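Local coordinates for cellulase (Xanthomonas axonopodis pv. citri, PDB 5HOS), which probably hydrolyses internal beta-1,4-glucosidic bonds of cellulose and related glucans, as an endo-glucanase of glycosyl hydrolase family 5, at residues L232-A246 / G273-M287. Sequence-based numbering, arbitrary orientation.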
ATOM      1  N   LEU A 232       6.210 -10.947   9.259  1.00 23.78           N
ATOM      2  CA  LEU A 232       7.253 -11.473  10.142  1.00 24.24           C
ATOM      3  C   LEU A 232       7.000 -12.901  10.617  1.00 23.74           C
ATOM      4  O   LEU A 232       7.742 -13.413  11.458  1.00 25.71           O
ATOM      5  CB  LEU A 232       7.439 -10.537  11.341  1.00 26.71           C
ATOM      6  CG  LEU A 232       7.803  -9.072  11.051  1.00 30.35           C
ATOM      7  CD1 LEU A 232       8.420  -8.439  12.291  1.00 29.63           C
ATOM      8  CD2 LEU A 232       8.755  -8.910   9.884  1.00 34.97           C
ATOM      9  N   ASP A 233       5.983 -13.548  10.059  1.00 22.70           N
ATOM     10  CA  ASP A 233       5.681 -14.938  10.396  1.00 23.18           C
ATOM     11  C   ASP A 233       6.538 -15.883   9.519  1.00 24.65           C
ATOM     12  O   ASP A 233       7.382 -15.426   8.739  1.00 22.24           O
ATOM     13  CB  ASP A 233       4.171 -15.204  10.305  1.00 25.80           C
ATOM     14  CG  ASP A 233       3.612 -15.034   8.904  1.00 25.68           C
ATOM     15  OD1 ASP A 233       4.198 -14.272   8.094  1.00 25.46           O
ATOM     16  OD2 ASP A 233       2.559 -15.646   8.620  1.00 26.45           O
ATOM     17  N   ALA A 234       6.330 -17.186   9.666  1.00 24.81           N
ATOM     18  CA  ALA A 234       7.256 -18.204   9.134  1.00 26.32           C
ATOM     19  C   ALA A 234       7.625 -18.014   7.655  1.00 26.92           C
ATOM     20  O   ALA A 234       8.812 -18.048   7.306  1.00 27.26           O
ATOM     21  CB  ALA A 234       6.681 -19.594   9.361  1.00 28.09           C
ATOM     22  N   ASP A 235       6.616 -17.792   6.808  1.00 24.76           N
ATOM     23  CA  ASP A 235       6.828 -17.626   5.348  1.00 23.93           C
ATOM     24  C   ASP A 235       6.609 -16.200   4.809  1.00 23.97           C
ATOM     25  O   ASP A 235       6.425 -16.030   3.602  1.00 24.01           O
ATOM     26  CB  ASP A 235       5.933 -18.602   4.573  1.00 24.89           C
ATOM     27  CG  ASP A 235       4.453 -18.279   4.689  1.00 25.14           C
ATOM     28  OD1 ASP A 235       4.052 -17.511   5.591  1.00 27.39           O
ATOM     29  OD2 ASP A 235       3.680 -18.807   3.877  1.00 29.20           O
ATOM     30  N   SER A 236       6.602 -15.203   5.698  1.00 22.36           N
ATOM     31  CA  SER A 236       6.330 -13.796   5.339  1.00 21.47           C
ATOM     32  C   SER A 236       4.955 -13.535   4.687  1.00 21.34           C
ATOM     33  O   SER A 236       4.756 -12.474   4.091  1.00 24.36           O
ATOM     34  CB  SER A 236       7.458 -13.222   4.443  1.00 22.32           C
ATOM     35  OG  SER A 236       8.729 -13.284   5.077  1.00 22.85           O
ATOM     36  N   SER A 237       4.002 -14.461   4.824  1.00 23.24           N
ATOM     37  CA  SER A 237       2.666 -14.297   4.223  1.00 22.63           C
ATOM     38  C   SER A 237       1.695 -13.514   5.110  1.00 23.42           C
ATOM     39  O   SER A 237       0.648 -13.092   4.635  1.00 24.27           O
ATOM     40  CB  SER A 237       2.045 -15.654   3.875  1.00 22.67           C
ATOM     41  OG  SER A 237       1.740 -16.407   5.039  1.00 25.19           O
ATOM     42  N   GLY A 238       2.038 -13.321   6.387  1.00 23.46           N
ATOM     43  CA  GLY A 238       1.129 -12.693   7.356  1.00 25.76           C
ATOM     44  C   GLY A 238      -0.122 -13.514   7.636  1.00 28.83           C
ATOM     45  O   GLY A 238      -1.175 -12.956   7.955  1.00 29.27           O
ATOM     46  N   THR A 239       0.008 -14.837   7.504  1.00 28.66           N
ATOM     47  CA  THR A 239      -1.044 -15.804   7.820  1.00 29.97           C
ATOM     48  C   THR A 239      -1.199 -15.978   9.329  1.00 31.82           C
ATOM     49  O   THR A 239      -2.309 -16.198   9.817  1.00 35.44           O
ATOM     50  CB  THR A 239      -0.687 -17.191   7.243  1.00 33.71           C
ATOM     51  OG1 THR A 239      -0.634 -17.113   5.821  1.00 38.78           O
ATOM     52  CG2 THR A 239      -1.701 -18.272   7.656  1.00 37.90           C
ATOM     53  N   SER A 240      -0.077 -15.926  10.045  1.00 32.43           N
ATOM     54  CA  SER A 240      -0.021 -16.159  11.492  1.00 32.29           C
ATOM     55  C   SER A 240       0.322 -14.860  12.226  1.00 31.01           C
ATOM     56  O   SER A 240       0.991 -13.991  11.670  1.00 30.00           O
ATOM     57  CB  SER A 240       1.020 -17.247  11.794  1.00 33.44           C
ATOM     58  OG  SER A 240       1.569 -17.114  13.091  1.00 37.91           O
ATOM     59  N   GLY A 241      -0.141 -14.743  13.471  1.00 29.63           N
ATOM     60  CA  GLY A 241       0.182 -13.605  14.345  1.00 30.88           C
ATOM     61  C   GLY A 241       1.524 -13.679  15.074  1.00 33.58           C
ATOM     62  O   GLY A 241       1.952 -12.693  15.672  1.00 36.67           O
ATOM     63  N   GLY A 242       2.191 -14.833  15.037  1.00 32.13           N
ATOM     64  CA  GLY A 242       3.511 -14.981  15.650  1.00 31.99           C
ATOM     65  C   GLY A 242       4.641 -14.452  14.782  1.00 29.49           C
ATOM     66  O   GLY A 242       4.514 -14.382  13.562  1.00 29.42           O
ATOM     67  N   CYS A 243       5.754 -14.088  15.420  1.00 28.17           N
ATOM     68  CA  CYS A 243       6.952 -13.630  14.702  1.00 28.18           C
ATOM     69  C   CYS A 243       8.104 -14.595  14.937  1.00 29.14           C
ATOM     70  O   CYS A 243       8.254 -15.139  16.027  1.00 31.54           O
ATOM     71  CB  CYS A 243       7.342 -12.223  15.145  1.00 28.87           C
ATOM     72  SG  CYS A 243       6.015 -11.026  14.868  1.00 31.59           S
ATOM     73  N   VAL A 244       8.925 -14.777  13.908  1.00 23.39           N
ATOM     74  CA  VAL A 244       9.998 -15.781  13.927  1.00 27.96           C
ATOM     75  C   VAL A 244      11.057 -15.461  14.994  1.00 27.56           C
ATOM     76  O   VAL A 244      11.526 -16.362  15.682  1.00 28.89           O
ATOM     77  CB  VAL A 244      10.661 -15.915  12.525  1.00 28.39           C
ATOM     78  CG1 VAL A 244      11.897 -16.815  12.568  1.00 31.44           C
ATOM     79  CG2 VAL A 244       9.655 -16.440  11.502  1.00 29.16           C
ATOM     80  N   SER A 245      11.423 -14.183  15.112  1.00 29.42           N
ATOM     81  CA  SER A 245      12.456 -13.736  16.039  1.00 28.30           C
ATOM     82  C   SER A 245      12.310 -12.257  16.349  1.00 29.04           C
ATOM     83  O   SER A 245      11.562 -11.536  15.678  1.00 30.22           O
ATOM     84  CB  SER A 245      13.857 -13.982  15.455  1.00 28.29           C
ATOM     85  OG  SER A 245      14.324 -12.882  14.681  1.00 28.51           O
ATOM     86  N   ALA A 246      13.080 -11.815  17.341  1.00 27.98           N
ATOM     87  CA  ALA A 246      13.115 -10.414  17.764  1.00 26.67           C
ATOM     88  C   ALA A 246      13.793  -9.492  16.759  1.00 26.43           C
ATOM     89  O   ALA A 246      13.703  -8.273  16.898  1.00 30.09           O
ATOM     90  CB  ALA A 246      13.810 -10.296  19.116  1.00 27.56           C
ATOM     91  N   GLY A 273       2.757  -6.061   9.433  1.00 21.88           N
ATOM     92  CA  GLY A 273       1.958  -6.302  10.621  1.00 22.96           C
ATOM     93  C   GLY A 273       2.596  -7.351  11.493  1.00 24.37           C
ATOM     94  O   GLY A 273       3.400  -8.149  11.023  1.00 26.62           O
ATOM     95  N   THR A 274       2.216  -7.343  12.762  1.00 25.55           N
ATOM     96  CA  THR A 274       2.751  -8.256  13.782  1.00 26.19           C
ATOM     97  C   THR A 274       1.662  -8.477  14.825  1.00 26.96           C
ATOM     98  O   THR A 274       0.868  -7.567  15.101  1.00 23.88           O
ATOM     99  CB  THR A 274       4.017  -7.716  14.498  1.00 28.96           C
ATOM    100  OG1 THR A 274       3.748  -6.448  15.115  1.00 28.26           O
ATOM    101  CG2 THR A 274       5.192  -7.578  13.540  1.00 30.07           C
ATOM    102  N   GLY A 275       1.612  -9.682  15.388  1.00 27.42           N
ATOM    103  CA  GLY A 275       0.641  -9.990  16.418  1.00 27.20           C
ATOM    104  C   GLY A 275       1.087  -9.462  17.766  1.00 28.22           C
ATOM    105  O   GLY A 275       2.181  -8.910  17.904  1.00 28.48           O
ATOM    106  N   ASN A 276       0.221  -9.642  18.758  1.00 28.23           N
ATOM    107  CA  ASN A 276       0.486  -9.168  20.101  1.00 26.73           C
ATOM    108  C   ASN A 276       1.238 -10.221  20.917  1.00 27.22           C
ATOM    109  O   ASN A 276       0.641 -10.948  21.705  1.00 29.77           O
ATOM    110  CB  ASN A 276      -0.819  -8.772  20.793  1.00 28.28           C
ATOM    111  CG  ASN A 276      -0.580  -8.182  22.163  1.00 28.75           C
ATOM    112  OD1 ASN A 276       0.405  -7.486  22.372  1.00 31.49           O
ATOM    113  ND2 ASN A 276      -1.468  -8.468  23.107  1.00 29.50           N
ATOM    114  N   THR A 277       2.548 -10.298  20.696  1.00 29.38           N
ATOM    115  CA  THR A 277       3.440 -11.197  21.451  1.00 29.17           C
ATOM    116  C   THR A 277       4.714 -10.447  21.811  1.00 29.24           C
ATOM    117  O   THR A 277       5.065  -9.455  21.166  1.00 29.25           O
ATOM    118  CB  THR A 277       3.822 -12.482  20.667  1.00 31.13           C
ATOM    119  OG1 THR A 277       4.741 -12.170  19.607  1.00 33.02           O
ATOM    120  CG2 THR A 277       2.598 -13.179  20.089  1.00 33.22           C
ATOM    121  N   VAL A 278       5.413 -10.947  22.826  1.00 29.56           N
ATOM    122  CA  VAL A 278       6.640 -10.314  23.316  1.00 30.39           C
ATOM    123  C   VAL A 278       7.698 -10.249  22.209  1.00 30.13           C
ATOM    124  O   VAL A 278       8.337  -9.209  22.017  1.00 31.31           O
ATOM    125  CB  VAL A 278       7.209 -11.049  24.560  1.00 31.87           C
ATOM    126  CG1 VAL A 278       8.579 -10.503  24.938  1.00 34.65           C
ATOM    127  CG2 VAL A 278       6.255 -10.903  25.743  1.00 30.84           C
ATOM    128  N   THR A 279       7.876 -11.356  21.492  1.00 27.11           N
ATOM    129  CA  THR A 279       8.842 -11.414  20.386  1.00 29.08           C
ATOM    130  C   THR A 279       8.457 -10.477  19.242  1.00 27.93           C
ATOM    131  O   THR A 279       9.308  -9.753  18.727  1.00 28.17           O
ATOM    132  CB  THR A 279       9.016 -12.858  19.868  1.00 26.07           C
ATOM    133  OG1 THR A 279       9.398 -13.686  20.956  1.00 30.63           O
ATOM    134  CG2 THR A 279      10.094 -12.936  18.780  1.00 32.34           C
ATOM    135  N   CYS A 280       7.180 -10.483  18.860  1.00 27.91           N
ATOM    136  CA  CYS A 280       6.687  -9.559  17.832  1.00 28.37           C
ATOM    137  C   CYS A 280       6.931  -8.095  18.207  1.00 27.29           C
ATOM    138  O   CYS A 280       7.325  -7.289  17.355  1.00 27.10           O
ATOM    139  CB  CYS A 280       5.198  -9.789  17.550  1.00 31.76           C
ATOM    140  SG  CYS A 280       4.814 -11.235  16.526  1.00 31.67           S
ATOM    141  N   ASN A 281       6.715  -7.754  19.477  1.00 27.82           N
ATOM    142  CA  ASN A 281       6.939  -6.383  19.939  1.00 29.62           C
ATOM    143  C   ASN A 281       8.388  -5.931  19.765  1.00 26.67           C
ATOM    144  O   ASN A 281       8.637  -4.818  19.305  1.00 27.20           O
ATOM    145  CB  ASN A 281       6.471  -6.211  21.388  1.00 31.70           C
ATOM    146  CG  ASN A 281       4.953  -6.300  21.529  1.00 32.88           C
ATOM    147  OD1 ASN A 281       4.213  -6.213  20.543  1.00 31.19           O
ATOM    148  ND2 ASN A 281       4.484  -6.475  22.761  1.00 33.00           N
ATOM    149  N   LEU A 282       9.337  -6.803  20.106  1.00 25.85           N
ATOM    150  CA  LEU A 282      10.759  -6.524  19.865  1.00 26.17           C
ATOM    151  C   LEU A 282      11.063  -6.374  18.377  1.00 25.92           C
ATOM    152  O   LEU A 282      11.753  -5.433  17.977  1.00 26.53           O
ATOM    153  CB  LEU A 282      11.648  -7.624  20.452  1.00 26.55           C
ATOM    154  CG  LEU A 282      11.714  -7.677  21.982  1.00 29.53           C
ATOM    155  CD1 LEU A 282      12.331  -8.987  22.449  1.00 31.25           C
ATOM    156  CD2 LEU A 282      12.490  -6.488  22.542  1.00 31.45           C
ATOM    157  N   ALA A 283      10.541  -7.299  17.574  1.00 26.87           N
ATOM    158  CA  ALA A 283      10.722  -7.264  16.107  1.00 28.39           C
ATOM    159  C   ALA A 283      10.144  -6.001  15.475  1.00 26.85           C
ATOM    160  O   ALA A 283      10.793  -5.364  14.637  1.00 26.53           O
ATOM    161  CB  ALA A 283      10.105  -8.499  15.465  1.00 30.06           C
ATOM    162  N   LEU A 284       8.934  -5.633  15.897  1.00 25.27           N
ATOM    163  CA  LEU A 284       8.264  -4.447  15.375  1.00 23.29           C
ATOM    164  C   LEU A 284       9.067  -3.189  15.686  1.00 25.64           C
ATOM    165  O   LEU A 284       9.374  -2.411  14.778  1.00 26.31           O
ATOM    166  CB  LEU A 284       6.847  -4.324  15.941  1.00 23.41           C
ATOM    167  CG  LEU A 284       6.024  -3.110  15.504  1.00 24.14           C
ATOM    168  CD1 LEU A 284       5.869  -3.080  13.992  1.00 24.12           C
ATOM    169  CD2 LEU A 284       4.663  -3.129  16.183  1.00 24.17           C
ATOM    170  N   ASN A 285       9.401  -3.000  16.966  1.00 27.30           N
ATOM    171  CA  ASN A 285      10.240  -1.874  17.403  1.00 29.38           C
ATOM    172  C   ASN A 285      11.534  -1.765  16.622  1.00 27.70           C
ATOM    173  O   ASN A 285      11.908  -0.682  16.160  1.00 26.58           O
ATOM    174  CB  ASN A 285      10.588  -1.988  18.900  1.00 33.48           C
ATOM    175  CG  ASN A 285       9.757  -1.065  19.756  1.00 37.76           C
ATOM    176  OD1 ASN A 285       9.857   0.151  19.624  1.00 39.67           O
ATOM    177  ND2 ASN A 285       8.934  -1.633  20.640  1.00 43.79           N
ATOM    178  N   GLY A 286      12.217  -2.898  16.495  1.00 26.82           N
ATOM    179  CA  GLY A 286      13.469  -2.958  15.764  1.00 27.81           C
ATOM    180  C   GLY A 286      13.318  -2.573  14.307  1.00 26.15           C
ATOM    181  O   GLY A 286      14.122  -1.797  13.776  1.00 24.95           O
ATOM    182  N   MET A 287      12.282  -3.101  13.662  1.00 24.88           N
ATOM    183  CA  MET A 287      12.068  -2.821  12.238  1.00 26.27           C
ATOM    184  C   MET A 287      11.741  -1.353  12.000  1.00 24.86           C
ATOM    185  O   MET A 287      12.250  -0.753  11.060  1.00 25.46           O
ATOM    186  CB  MET A 287      10.970  -3.710  11.668  1.00 28.60           C
ATOM    187  CG  MET A 287      10.919  -3.716  10.148  1.00 30.84           C
ATOM    188  SD  MET A 287       9.717  -4.861   9.446  1.00 33.84           S
ATOM    189  CE  MET A 287       8.409  -4.847  10.674  1.00 29.07           C
TER
HETATM  190  O   HOH W   1       3.780 -10.745  10.416  1.00 24.78           O
HETATM  191  O   HOH W   2       5.702 -14.647  18.522  1.00 27.17           O
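Cys243 and Cys280 join a long loop to the first turn of a helix through a disulfide, and the contacts around it illustrate how a covalent link can be flanked by apolar contacts on a partly buried face. In both cysteines the sulfur is turned away from the carbonyl carbon (chi1 -59° in Cys243, -77° in Cys280), and the bridge turns through a chi3 of 104°. Thr274 borders it with its methyl, CG2 standing 3.8 Å from Cys243 SG. The side chains of Thr274 and Leu232 cross at a slant, Thr274 CG2 lying 3.6 Å from Leu232 CD1. That leucine branch also rests on Ala283 CB, while the bent end of Met287 comes to meet Leu232 tip to tip, CE being 3.9 Å from CD1. From the helix, Thr279 sets CG2 against the loop backbone, 3.4 Å from Ser245 C; its position anti to the N of Thr279 itself turns this methyl to the loop. Ala246 and Leu282 then touch through their CB atoms, and Ala246 O receives a CA-H...O contact from Ala283.

Polar links are few and mostly indirect. Gly275 N gives a weak, bent bond to Gly241 O. One water accepts from Leu232 N and donates to Gly273 O; another accepts from Cys243 N and hydrogen-bonds with Thr277 OG1. Thr277 is also the N-cap of helix 278-293: its OG1 accepts from Cys280 N at 3.1 Å, so the capping bond falls on the backbone of a bridge cysteine. Asp233 draws in the following residues of the loop, taking Gly238 N on OD1 and Ser240 N on OD2.

In the closed eight-stranded (beta/alpha) barrel, the contact fastens the loop between strand 224-231 and helix 248-262 to the segment leading from strand 267-273 into helix 278-293. Leu232 and Met287 continue onto helix 248-262, whereas Thr274 reaches Trp303 of strand 298-306.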